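Elongation factor G (Thermus thermophilus, PDB 2DY1) probably acts as a GTP-hydrolysing elongation factor in translation, and is seen here with GTP and a magnesium ion bound. Local coordinates at residues G154-I159 with Y248-A253; R457-K462 with H568-E573; K461-G466 with R486-S491. All coordinates share one frame; numbering follows the deposited sequence.

Contact 1. Residues G154-I159 with Y248-A253; sequences GPILPI and YPVALA
Tyr248 lies against Pro155 where two parallel strands begin to pair. CG of Tyr248 is anti to its carbonyl carbon and beside the backbone N that bonds to Pro155 O (chi1 -53°), which sets CG near Pro155. Tyr248 CB is 4.0 Å from Pro155 O, and CD1 stays about as near to the same oxygen. Further out, CE1 is 3.7 Å from Pro155 CD and as close to Pro155 CG. The two rings meet obliquely. The aromatic ring also has an edge-to-face contact with Trp119. An alanine in place of Tyr248 would probably leave the Pro155 ring and Trp119 without the aromatic surface they both pack on.

Four backbone bonds tie the strands. Tyr248 N donates to Pro155 O at 2.9 Å, and Leu157 N to Tyr248 O at 2.8 Å. Val250 N then bonds to Leu157 O, and Ile159 N to Val250 O at 3.0 Å. Pro155 is the centre of an inverse gamma turn, closed by Ile156 N on Gly154 O. On the sheet face of Tyr248 and Ile156, Val250 CG2 is 3.8 Å from Ile156 CB. Past Pro158, Ile159 CG1 lies beside Pro249 CB at 3.9 Å.

Helix 142-153 covers Pro158 and Val250, while helix 231-243 covers Leu157 and Pro249. Strand 129-134 pairs along the other edge of strand 248-252. Parallel strands with helices on both faces are characteristic of the P-loop GTPase fold.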
loop_
_atom_site.group_PDB
_atom_site.type_symbol
_atom_site.label_atom_id
_atom_site.label_comp_id
_atom_site.label_asym_id
_atom_site.label_seq_id
_atom_site.Cartn_x
_atom_site.Cartn_y
_atom_site.Cartn_z
ATOM N N GLY A 154 -13.607 -20.833 1.177
ATOM C CA GLY A 154 -14.738 -21.337 0.429
ATOM C C GLY A 154 -14.515 -22.557 -0.437
ATOM O O GLY A 154 -13.992 -23.573 0.034
ATOM N N PRO A 155 -14.891 -22.479 -1.726
ATOM C CA PRO A 155 -14.758 -23.582 -2.669
ATOM C C PRO A 155 -13.362 -24.020 -3.098
ATOM O O PRO A 155 -13.023 -23.987 -4.275
ATOM C CB PRO A 155 -15.645 -23.146 -3.836
ATOM C CG PRO A 155 -15.471 -21.668 -3.836
ATOM C CD PRO A 155 -15.473 -21.289 -2.379
ATOM N N ILE A 156 -12.565 -24.470 -2.137
ATOM C CA ILE A 156 -11.236 -24.962 -2.474
ATOM C C ILE A 156 -11.362 -26.323 -3.150
ATOM O O ILE A 156 -12.374 -27.026 -3.003
ATOM C CB ILE A 156 -10.319 -25.081 -1.234
ATOM C CG1 ILE A 156 -10.974 -25.962 -0.167
ATOM C CG2 ILE A 156 -10.025 -23.699 -0.696
ATOM C CD1 ILE A 156 -10.041 -26.981 0.441
ATOM N N LEU A 157 -10.336 -26.699 -3.899
ATOM C CA LEU A 157 -10.352 -27.959 -4.618
ATOM C C LEU A 157 -8.986 -28.618 -4.435
ATOM O O LEU A 157 -8.017 -28.249 -5.089
ATOM C CB LEU A 157 -10.613 -27.696 -6.102
ATOM C CG LEU A 157 -10.907 -28.927 -6.959
ATOM C CD1 LEU A 157 -12.357 -29.350 -6.752
ATOM C CD2 LEU A 157 -10.671 -28.610 -8.409
ATOM N N PRO A 158 -8.894 -29.607 -3.540
ATOM C CA PRO A 158 -7.599 -30.268 -3.328
ATOM C C PRO A 158 -7.108 -31.034 -4.548
ATOM O O PRO A 158 -7.764 -31.950 -5.018
ATOM C CB PRO A 158 -7.867 -31.210 -2.147
ATOM C CG PRO A 158 -9.042 -30.557 -1.440
ATOM C CD PRO A 158 -9.906 -30.085 -2.587
ATOM N N ILE A 159 -5.954 -30.652 -5.070
ATOM C CA ILE A 159 -5.366 -31.338 -6.207
ATOM C C ILE A 159 -4.383 -32.367 -5.675
ATOM O O ILE A 159 -4.280 -33.482 -6.189
ATOM C CB ILE A 159 -4.579 -30.351 -7.121
ATOM C CG1 ILE A 159 -5.526 -29.276 -7.662
ATOM C CG2 ILE A 159 -3.852 -31.106 -8.227
ATOM C CD1 ILE A 159 -6.740 -29.825 -8.384
ATOM N N TYR A 248 -11.043 -23.027 -6.212
ATOM C CA TYR A 248 -9.682 -22.585 -5.917
ATOM C C TYR A 248 -8.813 -23.830 -5.727
ATOM O O TYR A 248 -8.827 -24.437 -4.660
ATOM C CB TYR A 248 -9.679 -21.760 -4.629
ATOM C CG TYR A 248 -10.671 -20.608 -4.639
ATOM C CD1 TYR A 248 -11.585 -20.450 -3.599
ATOM C CD2 TYR A 248 -10.697 -19.688 -5.694
ATOM C CE1 TYR A 248 -12.512 -19.410 -3.600
ATOM C CE2 TYR A 248 -11.619 -18.648 -5.703
ATOM C CZ TYR A 248 -12.524 -18.521 -4.650
ATOM O OH TYR A 248 -13.445 -17.493 -4.669
ATOM N N PRO A 249 -8.037 -24.220 -6.747
ATOM C CA PRO A 249 -7.195 -25.414 -6.597
ATOM C C PRO A 249 -6.184 -25.238 -5.473
ATOM O O PRO A 249 -5.676 -24.133 -5.281
ATOM C CB PRO A 249 -6.480 -25.525 -7.937
ATOM C CG PRO A 249 -7.362 -24.755 -8.899
ATOM C CD PRO A 249 -7.846 -23.591 -8.066
ATOM N N VAL A 250 -5.910 -26.322 -4.741
ATOM C CA VAL A 250 -4.922 -26.284 -3.667
ATOM C C VAL A 250 -3.828 -27.289 -4.016
ATOM O O VAL A 250 -4.071 -28.499 -4.131
ATOM C CB VAL A 250 -5.541 -26.678 -2.303
ATOM C CG1 VAL A 250 -4.475 -26.603 -1.194
ATOM C CG2 VAL A 250 -6.697 -25.763 -1.969
ATOM N N ALA A 251 -2.618 -26.775 -4.193
ATOM C CA ALA A 251 -1.468 -27.584 -4.537
ATOM C C ALA A 251 -0.496 -27.603 -3.360
ATOM O O ALA A 251 -0.569 -26.768 -2.463
ATOM C CB ALA A 251 -0.770 -27.003 -5.773
ATOM N N LEU A 252 0.391 -28.584 -3.385
ATOM C CA LEU A 252 1.400 -28.733 -2.351
ATOM C C LEU A 252 2.769 -28.671 -3.015
ATOM O O LEU A 252 3.049 -29.451 -3.934
ATOM C CB LEU A 252 1.189 -30.101 -1.675
ATOM C CG LEU A 252 1.988 -30.625 -0.493
ATOM C CD1 LEU A 252 1.959 -29.662 0.688
ATOM C CD2 LEU A 252 1.351 -31.968 -0.102
ATOM N N ALA A 253 3.631 -27.756 -2.562
ATOM C CA ALA A 253 4.973 -27.664 -3.139
ATOM C C ALA A 253 5.883 -26.922 -2.175
ATOM O O ALA A 253 5.423 -26.091 -1.398
ATOM C CB ALA A 253 4.940 -26.926 -4.498
#

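Contact 2. Residues R457-K462 with H568-E573; sequences RETIKK and HPVLLE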
loop_
_atom_site.group_PDB
_atom_site.type_symbol
_atom_site.label_atom_id
_atom_site.label_comp_id
_atom_site.label_asym_id
_atom_site.label_seq_id
_atom_site.Cartn_x
_atom_site.Cartn_y
_atom_site.Cartn_z
ATOM N N ARG A 457 -2.524 25.047 18.051
ATOM C CA ARG A 457 -3.217 26.238 17.604
ATOM C C ARG A 457 -3.598 27.031 18.831
ATOM O O ARG A 457 -3.246 26.653 19.950
ATOM C CB ARG A 457 -4.438 25.865 16.769
ATOM C CG ARG A 457 -4.007 25.227 15.457
ATOM C CD ARG A 457 -5.094 25.167 14.426
ATOM N NE ARG A 457 -4.591 24.529 13.215
ATOM C CZ ARG A 457 -5.375 23.958 12.316
ATOM N NH1 ARG A 457 -6.686 23.967 12.501
ATOM N NH2 ARG A 457 -4.850 23.333 11.270
ATOM N N GLU A 458 -4.291 28.143 18.623
ATOM C CA GLU A 458 -4.697 28.985 19.737
ATOM C C GLU A 458 -6.109 29.487 19.518
ATOM O O GLU A 458 -6.622 29.440 18.409
ATOM C CB GLU A 458 -3.767 30.198 19.845
ATOM C CG GLU A 458 -2.318 29.852 20.139
ATOM C CD GLU A 458 -1.417 31.071 20.137
ATOM O OE1 GLU A 458 -1.913 32.179 20.445
ATOM O OE2 GLU A 458 -0.212 30.923 19.845
ATOM N N THR A 459 -6.735 29.954 20.593
ATOM C CA THR A 459 -8.071 30.522 20.499
ATOM C C THR A 459 -8.261 31.475 21.669
ATOM O O THR A 459 -7.321 31.715 22.440
ATOM C CB THR A 459 -9.175 29.440 20.483
ATOM O OG1 THR A 459 -10.414 30.043 20.068
ATOM C CG2 THR A 459 -9.355 28.807 21.861
ATOM N N ILE A 460 -9.460 32.033 21.796
ATOM C CA ILE A 460 -9.730 32.975 22.876
ATOM C C ILE A 460 -10.880 32.525 23.770
ATOM O O ILE A 460 -11.782 31.822 23.324
ATOM C CB ILE A 460 -10.047 34.378 22.316
ATOM C CG1 ILE A 460 -11.135 34.292 21.246
ATOM C CG2 ILE A 460 -8.791 35.002 21.730
ATOM C CD1 ILE A 460 -11.607 35.672 20.731
ATOM N N LYS A 461 -10.854 32.955 25.032
ATOM C CA LYS A 461 -11.889 32.573 25.985
ATOM C C LYS A 461 -12.868 33.683 26.376
ATOM O O LYS A 461 -13.932 33.406 26.938
ATOM C CB LYS A 461 -11.243 31.994 27.246
ATOM C CG LYS A 461 -10.724 30.564 27.090
ATOM C CD LYS A 461 -10.290 30.003 28.439
ATOM C CE LYS A 461 -10.013 28.508 28.374
ATOM N NZ LYS A 461 -9.607 27.957 29.704
ATOM N N LYS A 462 -12.519 34.930 26.083
ATOM C CA LYS A 462 -13.416 36.031 26.413
ATOM C C LYS A 462 -13.459 37.099 25.332
ATOM O O LYS A 462 -12.548 37.223 24.506
ATOM C CB LYS A 462 -13.035 36.661 27.760
ATOM C CG LYS A 462 -11.733 37.439 27.773
ATOM C CD LYS A 462 -11.483 38.034 29.164
ATOM C CE LYS A 462 -10.194 38.839 29.215
ATOM N NZ LYS A 462 -9.972 39.485 30.542
ATOM N N HIS A 568 -8.080 36.676 26.601
ATOM C CA HIS A 568 -7.729 35.452 27.323
ATOM C C HIS A 568 -7.449 34.273 26.390
ATOM O O HIS A 568 -8.214 33.307 26.308
ATOM C CB HIS A 568 -8.826 35.079 28.312
ATOM C CG HIS A 568 -8.383 34.087 29.340
ATOM N ND1 HIS A 568 -8.460 32.725 29.144
ATOM C CD2 HIS A 568 -7.801 34.260 30.550
ATOM C CE1 HIS A 568 -7.942 32.102 30.188
ATOM N NE2 HIS A 568 -7.534 33.011 31.056
ATOM N N PRO A 569 -6.333 34.351 25.667
ATOM C CA PRO A 569 -5.903 33.315 24.728
ATOM C C PRO A 569 -5.499 32.024 25.441
ATOM O O PRO A 569 -4.983 32.056 26.562
ATOM C CB PRO A 569 -4.734 33.979 24.001
ATOM C CG PRO A 569 -4.202 34.949 25.007
ATOM C CD PRO A 569 -5.444 35.523 25.602
ATOM N N VAL A 570 -5.757 30.892 24.791
ATOM C CA VAL A 570 -5.417 29.590 25.345
ATOM C C VAL A 570 -4.878 28.667 24.255
ATOM O O VAL A 570 -5.228 28.813 23.080
ATOM C CB VAL A 570 -6.637 28.905 26.003
ATOM C CG1 VAL A 570 -7.169 29.776 27.128
ATOM C CG2 VAL A 570 -7.715 28.637 24.969
ATOM N N LEU A 571 -4.040 27.713 24.660
ATOM C CA LEU A 571 -3.422 26.760 23.739
ATOM C C LEU A 571 -4.323 25.573 23.430
ATOM O O LEU A 571 -4.978 25.023 24.319
ATOM C CB LEU A 571 -2.107 26.253 24.329
ATOM C CG LEU A 571 -1.191 25.469 23.384
ATOM C CD1 LEU A 571 -0.600 26.408 22.343
ATOM C CD2 LEU A 571 -0.082 24.811 24.188
ATOM N N LEU A 572 -4.353 25.179 22.158
ATOM C CA LEU A 572 -5.162 24.049 21.714
ATOM C C LEU A 572 -4.245 23.005 21.084
ATOM O O LEU A 572 -3.196 23.344 20.549
ATOM C CB LEU A 572 -6.184 24.495 20.663
ATOM C CG LEU A 572 -7.196 25.581 21.036
ATOM C CD1 LEU A 572 -8.045 25.892 19.816
ATOM C CD2 LEU A 572 -8.077 25.108 22.190
ATOM N N GLU A 573 -4.641 21.740 21.163
ATOM C CA GLU A 573 -3.850 20.670 20.562
ATOM C C GLU A 573 -4.781 19.751 19.802
ATOM O O GLU A 573 -5.962 19.645 20.122
ATOM C CB GLU A 573 -3.085 19.879 21.632
ATOM C CG GLU A 573 -3.952 19.016 22.524
ATOM C CD GLU A 573 -3.127 18.260 23.554
ATOM O OE1 GLU A 573 -2.087 17.685 23.171
ATOM O OE2 GLU A 573 -3.520 18.235 24.741
#
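Thr459 and Val570 face each other in the antiparallel pairing of strand 457-460 with the start of strand 569-583, which joins the domain IV part of the chain to the C-terminal part. They form a hydrogen-bonded pair, as do Arg457 and Leu572. Arg457 N reaches Leu572 O at 3.1 Å, and Leu572 N returns to Arg457 O at 2.9 Å. Thr459 and Val570 exchange a similar pair of bonds. Lys461 N extends the ladder to His568 O, with the less straight N-H...O angle of 136°.

One face carries Thr459, Val570 and Leu572. Thr459 CG2 sits between its backbone N and carbonyl carbon, with OG1 anti to N (chi1 -166°). The methyl is 3.5 Å from Val570 CG2, the two side chains lying side by side. Leu572 CD1 closes on Thr459 CB at 3.8 Å.

Lys461 crosses Val570 at about a right angle. Its CD and CE both press on Val570 CG1, each at 3.4 Å, which is tight for carbon pairs. The same CD is 3.4 Å from His568 ND1, near the plane of the imidazole and at its edge. This nitrogen is buried by the lysine chain and has no hydrogen-bond partner in the model. Lys462 CG packs on His568 CB at 3.8 Å.

Thr459 OG1 bonds to Met531 O, Arg457 makes a salt bridge with Glu419, and the Glu458 carboxylate takes bonds from the backbone N of Leu525, Ala526 and Phe528. Helix 549-566 lies on the face of Glu458, Ile460 and Pro569, touching all three through Met564. On the other face, Tyr646 of strand 638-648 packs on Arg457 and Leu572.

Contact 3. Residues K461-G466 with R486-S491; sequences KKVAEG and RLEPAS
Arg486 is extended from CG to NE, with CG anti to the backbone N, and a turn at the last torsion (chi4 79°) puts CZ off that line. Its NH1 bonds to Glu465 on the neighbouring strand. Glu465 CG lies between its own N and carbonyl carbon (chi1 70°), and the chain beyond it is extended.

Arg486 NH1 donates to Glu465 OE2 at 2.9 Å. The acceptor is near the guanidinium plane, but the donor approaches from above the carboxylate plane, and the two flat groups are turned 75° apart. Along its own strand, Arg486 NE bonds to Glu488 OE2 at 2.8 Å. That oxygen is met on its anti side, close to the carboxylate plane. Val463 CG1 covers one guanidinium face, 3.4 Å above the plane and over its centre.

The other methyl, Val463 CG2, is 3.9 Å from Pro489 CD, the side chains crossing at about a right angle. Pro489 CG lies 3.5 Å from Lys461 C and so touches the backbone ahead of the strand.

In the backbone, Ala464 N bonds to Leu487 O at 3.2 Å and Leu487 N to Ala464 O at 2.8 Å. They form a hydrogen-bonded antiparallel pair in the hairpin of strands 464-474 and 477-489. Ala464 and Leu487 turn to the face covered by helix 549-566. Glu465 and Arg486 take the other face, where both touch Tyr538.

One guanidinium thus serves two carboxylates through different nitrogens. The two bonds are likely to limit its rotation. Its positive charge would probably ease the repulsion between Glu465 and Glu488.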
loop_
_atom_site.group_PDB
_atom_site.type_symbol
_atom_site.label_atom_id
_atom_site.label_comp_id
_atom_site.label_asym_id
_atom_site.label_seq_id
_atom_site.Cartn_x
_atom_site.Cartn_y
_atom_site.Cartn_z
ATOM N N LYS A 461 -10.854 32.955 25.032
ATOM C CA LYS A 461 -11.889 32.573 25.985
ATOM C C LYS A 461 -12.868 33.683 26.376
ATOM O O LYS A 461 -13.932 33.406 26.938
ATOM C CB LYS A 461 -11.243 31.994 27.246
ATOM C CG LYS A 461 -10.724 30.564 27.090
ATOM C CD LYS A 461 -10.290 30.003 28.439
ATOM C CE LYS A 461 -10.013 28.508 28.374
ATOM N NZ LYS A 461 -9.607 27.957 29.704
ATOM N N LYS A 462 -12.519 34.930 26.083
ATOM C CA LYS A 462 -13.416 36.031 26.413
ATOM C C LYS A 462 -13.459 37.099 25.332
ATOM O O LYS A 462 -12.548 37.223 24.506
ATOM C CB LYS A 462 -13.035 36.661 27.760
ATOM C CG LYS A 462 -11.733 37.439 27.773
ATOM C CD LYS A 462 -11.483 38.034 29.164
ATOM C CE LYS A 462 -10.194 38.839 29.215
ATOM N NZ LYS A 462 -9.972 39.485 30.542
ATOM N N VAL A 463 -14.549 37.857 25.332
ATOM C CA VAL A 463 -14.741 38.915 24.356
ATOM C C VAL A 463 -13.827 40.085 24.670
ATOM O O VAL A 463 -13.545 40.371 25.834
ATOM C CB VAL A 463 -16.194 39.419 24.365
ATOM C CG1 VAL A 463 -16.352 40.560 23.363
ATOM C CG2 VAL A 463 -17.147 38.283 24.025
ATOM N N ALA A 464 -13.365 40.759 23.622
ATOM C CA ALA A 464 -12.520 41.927 23.773
ATOM C C ALA A 464 -12.627 42.771 22.509
ATOM O O ALA A 464 -13.004 42.274 21.451
ATOM C CB ALA A 464 -11.067 41.507 24.019
ATOM N N GLU A 465 -12.311 44.051 22.625
ATOM C CA GLU A 465 -12.371 44.922 21.465
ATOM C C GLU A 465 -11.385 46.058 21.610
ATOM O O GLU A 465 -10.962 46.411 22.713
ATOM C CB GLU A 465 -13.793 45.452 21.248
ATOM C CG GLU A 465 -14.259 46.453 22.292
ATOM C CD GLU A 465 -15.697 46.890 22.083
ATOM O OE1 GLU A 465 -16.044 47.980 22.591
ATOM O OE2 GLU A 465 -16.473 46.151 21.429
ATOM N N GLY A 466 -11.003 46.618 20.479
ATOM C CA GLY A 466 -10.039 47.680 20.498
ATOM C C GLY A 466 -9.705 48.189 19.128
ATOM O O GLY A 466 -10.254 47.751 18.110
ATOM N N ARG A 486 -13.715 43.852 17.223
ATOM C CA ARG A 486 -14.200 43.128 18.395
ATOM C C ARG A 486 -13.995 41.642 18.063
ATOM O O ARG A 486 -14.360 41.191 16.981
ATOM C CB ARG A 486 -15.696 43.418 18.616
ATOM C CG ARG A 486 -16.336 42.713 19.800
ATOM C CD ARG A 486 -17.830 43.049 19.824
ATOM N NE ARG A 486 -18.578 42.423 20.915
ATOM C CZ ARG A 486 -18.589 42.859 22.171
ATOM N NH1 ARG A 486 -17.890 43.928 22.528
ATOM N NH2 ARG A 486 -19.320 42.227 23.081
ATOM N N LEU A 487 -13.394 40.900 18.992
ATOM C CA LEU A 487 -13.166 39.462 18.827
ATOM C C LEU A 487 -14.024 38.721 19.841
ATOM O O LEU A 487 -14.073 39.084 21.015
ATOM C CB LEU A 487 -11.693 39.100 19.078
ATOM C CG LEU A 487 -10.661 39.612 18.076
ATOM C CD1 LEU A 487 -9.283 39.093 18.497
ATOM C CD2 LEU A 487 -10.995 39.139 16.662
ATOM N N GLU A 488 -14.703 37.676 19.394
ATOM C CA GLU A 488 -15.544 36.908 20.300
ATOM C C GLU A 488 -15.264 35.434 20.130
ATOM O O GLU A 488 -15.084 34.953 19.004
ATOM C CB GLU A 488 -17.017 37.149 19.992
ATOM C CG GLU A 488 -17.413 38.606 19.990
ATOM C CD GLU A 488 -18.889 38.798 19.715
ATOM O OE1 GLU A 488 -19.499 37.925 19.059
ATOM O OE2 GLU A 488 -19.435 39.834 20.148
ATOM N N PRO A 489 -15.210 34.690 21.242
ATOM C CA PRO A 489 -14.956 33.255 21.123
ATOM C C PRO A 489 -16.071 32.688 20.251
ATOM O O PRO A 489 -17.211 33.134 20.346
ATOM C CB PRO A 489 -15.059 32.770 22.570
ATOM C CG PRO A 489 -14.581 33.958 23.356
ATOM C CD PRO A 489 -15.289 35.103 22.653
ATOM N N ALA A 490 -15.750 31.728 19.388
ATOM C CA ALA A 490 -16.765 31.131 18.521
ATOM C C ALA A 490 -16.335 29.716 18.136
ATOM O O ALA A 490 -15.154 29.394 18.176
ATOM C CB ALA A 490 -16.954 31.968 17.279
ATOM N N SER A 491 -17.290 28.878 17.752
ATOM C CA SER A 491 -16.953 27.503 17.388
ATOM C C SER A 491 -16.225 27.454 16.054
ATOM O O SER A 491 -15.418 26.558 15.813
ATOM C CB SER A 491 -18.214 26.643 17.304
ATOM O OG SER A 491 -19.032 27.049 16.221
#

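Overall arrangement
Contacts 2 and 3 are neighbours, with centres 11 Å apart. They share Lys461 and Lys462, the short link from strand 457-460 to strand 464-474. Ile460 joins them directly: its O is 3.5 Å from Pro489 CB, and its CD1 is 3.8 Å from Leu487 CB. Contact 1 is remote, on the opposite side of the chain's centre. Its centre is 62 Å from that of contact 2 and 69 Å from that of contact 3. It is in the GTP-binding domain, where the Val250 side chain is about 14 Å from the bound GTP. Strand 248-252 leads toward Ser254 and Glu256, which bind that nucleotide. Contacts 2 and 3 lie away from the nucleotide site.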